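Local coordinates for 2-C-methyl-D-erythritol 2,4-cyclodiphosphate synthase (Thermus thermophilus, PDB 1IV3), which converts 4-diphosphocytidyl-2-C-methyl-D-erythritol 2-phosphate to 2-C-methyl-D-erythritol 2,4-cyclodiphosphate with release of CMP, a step in non-mevalonate isoprenoid synthesis, at residues A39-L44 and D114-L119. The protein carries 3 engineered substitutions. Numbering follows the deposited sequence.
Sequences AAMHAL and DSLSRL. Engineered in segment 39-44: Met-41 (natural residue Leu). With MG (magnesium ion), chain G.
Met-41, an engineered residue in place of the natural Leu, reaches from helix 39-50 to Leu-116 and Leu-119 of helix 109-120. Its CB starts the chain off to one side of the neighbouring helix, and CG follows anti to the carbonyl carbon (chi1 -74°). Bends at chi2 (-71°) and chi3 then carry the thioether across. SD lies 3.8 Å from CD2 of Leu-119, and CE, the tip, touches two leucine methyls that lie in directions roughly at right angles, 3.6 Å from Leu-116 CD2 and 3.7 Å from Leu-119 CD2. Met-41 and Leu-116 run past each other in opposite directions, whereas Leu-119 stands roughly at right angles to the methionine. Beside this group Leu-44, three residues after Met-41 and so nearly one turn on, sets its CD1 3.7 Å from the same CD2 of Leu-116, a methyl thereby touched by both Met-41 and Leu-44. The two helices belong to the alpha/beta fold of the IspF family and run in broadly the same direction, their local axes 12.5 Å apart and inclined by 36°; at that spacing only side-chain ends meet, without any hydrogen bond between the segments. Strand 91-99 closes the contact from the sheet side, with Leu-96 against both Ala-40 and Leu-116, while Leu-77 of helix 73-86 packs on Met-41 and Leu-44. His-42, the next residue after the methionine, serves the active site instead: its ND1 binds the magnesium ion at 2.0 Å, alongside Asp-8, His-10 and a water, and its NE2 is hydrogen-bonded to Ser-73 OG, which helps fix the imidazole's rotation.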
loop_
_atom_site.group_PDB
_atom_site.type_symbol
_atom_site.label_atom_id
_atom_site.label_comp_id
_atom_site.label_asym_id
_atom_site.label_seq_id
_atom_site.Cartn_x
_atom_site.Cartn_y
_atom_site.Cartn_z
ATOM N N ALA A 39 0.475 -9.126 12.486
ATOM C CA ALA A 39 0.731 -8.486 11.199
ATOM C C ALA A 39 0.973 -6.991 11.325
ATOM O O ALA A 39 1.746 -6.397 10.567
ATOM C CB ALA A 39 -0.457 -8.818 10.304
ATOM N N ALA A 40 0.289 -6.334 12.262
ATOM C CA ALA A 40 0.466 -4.911 12.535
ATOM C C ALA A 40 1.908 -4.642 12.958
ATOM O O ALA A 40 2.619 -3.824 12.391
ATOM C CB ALA A 40 -0.455 -4.422 13.652
ATOM N N MET A 41 2.331 -5.381 13.991
ATOM C CA MET A 41 3.704 -5.222 14.453
ATOM C C MET A 41 4.683 -5.504 13.317
ATOM O O MET A 41 5.660 -4.777 13.131
ATOM C CB MET A 41 4.038 -6.160 15.613
ATOM C CG MET A 41 3.466 -5.819 16.971
ATOM S SD MET A 41 4.172 -4.375 17.799
ATOM C CE MET A 41 2.962 -3.156 17.468
ATOM N N HIS A 42 4.464 -6.566 12.536
ATOM C CA HIS A 42 5.454 -6.893 11.504
ATOM C C HIS A 42 5.537 -5.830 10.412
ATOM O O HIS A 42 6.639 -5.451 10.012
ATOM C CB HIS A 42 5.131 -8.236 10.853
ATOM C CG HIS A 42 5.374 -9.362 11.799
ATOM N ND1 HIS A 42 5.134 -10.676 11.501
ATOM C CD2 HIS A 42 5.860 -9.334 13.071
ATOM C CE1 HIS A 42 5.453 -11.434 12.541
ATOM N NE2 HIS A 42 5.894 -10.641 13.507
ATOM N N ALA A 43 4.366 -5.358 9.999
ATOM C CA ALA A 43 4.383 -4.341 8.931
ATOM C C ALA A 43 4.997 -3.032 9.407
ATOM O O ALA A 43 5.712 -2.367 8.654
ATOM C CB ALA A 43 2.966 -4.113 8.415
ATOM N N LEU A 44 4.732 -2.629 10.658
ATOM C CA LEU A 44 5.342 -1.417 11.210
ATOM C C LEU A 44 6.848 -1.588 11.317
ATOM O O LEU A 44 7.623 -0.672 11.043
ATOM C CB LEU A 44 4.760 -1.094 12.604
ATOM C CG LEU A 44 3.318 -0.580 12.567
ATOM C CD1 LEU A 44 2.653 -0.605 13.937
ATOM C CD2 LEU A 44 3.304 0.826 11.969
ATOM N N ASP A 114 -4.112 2.723 21.670
ATOM C CA ASP A 114 -3.331 3.046 22.863
ATOM C C ASP A 114 -2.030 2.250 22.872
ATOM O O ASP A 114 -1.004 2.734 23.281
ATOM C CB ASP A 114 -4.106 2.689 24.125
ATOM C CG ASP A 114 -5.193 3.690 24.475
ATOM O OD1 ASP A 114 -5.285 4.748 23.825
ATOM O OD2 ASP A 114 -5.923 3.365 25.436
ATOM N N SER A 115 -2.103 0.992 22.450
ATOM C CA SER A 115 -0.905 0.138 22.493
ATOM C C SER A 115 0.100 0.671 21.500
ATOM O O SER A 115 1.282 0.846 21.773
ATOM C CB SER A 115 -1.331 -1.303 22.233
ATOM O OG SER A 115 -0.246 -2.198 22.206
ATOM N N LEU A 116 -0.359 0.995 20.279
ATOM C CA LEU A 116 0.608 1.527 19.310
ATOM C C LEU A 116 1.236 2.826 19.797
ATOM O O LEU A 116 2.428 3.071 19.609
ATOM C CB LEU A 116 -0.094 1.769 17.979
ATOM C CG LEU A 116 -0.533 0.526 17.193
ATOM C CD1 LEU A 116 -1.047 0.942 15.814
ATOM C CD2 LEU A 116 0.611 -0.470 17.074
ATOM N N SER A 117 0.422 3.677 20.410
ATOM C CA SER A 117 0.901 4.956 20.921
ATOM C C SER A 117 1.999 4.771 21.964
ATOM O O SER A 117 3.013 5.476 21.949
ATOM C CB SER A 117 -0.277 5.729 21.514
ATOM O OG SER A 117 0.124 6.850 22.278
ATOM N N ARG A 118 1.775 3.806 22.858
ATOM C CA ARG A 118 2.712 3.514 23.958
ATOM C C ARG A 118 3.999 2.911 23.412
ATOM O O ARG A 118 5.106 3.292 23.761
ATOM C CB ARG A 118 2.109 2.543 24.968
ATOM C CG ARG A 118 2.957 2.317 26.222
ATOM C CD ARG A 118 2.123 1.601 27.304
ATOM N NE ARG A 118 1.858 0.259 26.772
ATOM C CZ ARG A 118 2.699 -0.745 27.015
ATOM N NH1 ARG A 118 3.773 -0.534 27.762
ATOM N NH2 ARG A 118 2.409 -1.922 26.494
ATOM N N LEU A 119 3.827 1.943 22.515
ATOM C CA LEU A 119 4.973 1.229 21.966
ATOM C C LEU A 119 5.867 2.112 21.129
ATOM O O LEU A 119 7.092 2.006 21.159
ATOM C CB LEU A 119 4.438 0.060 21.113
ATOM C CG LEU A 119 4.270 -1.263 21.859
ATOM C CD1 LEU A 119 3.419 -1.062 23.107
ATOM C CD2 LEU A 119 3.656 -2.336 20.975
HETATM MG MG MG G . 4.229 -11.525 9.982
HETATM O O HOH W 1 6.043 -12.553 8.935
#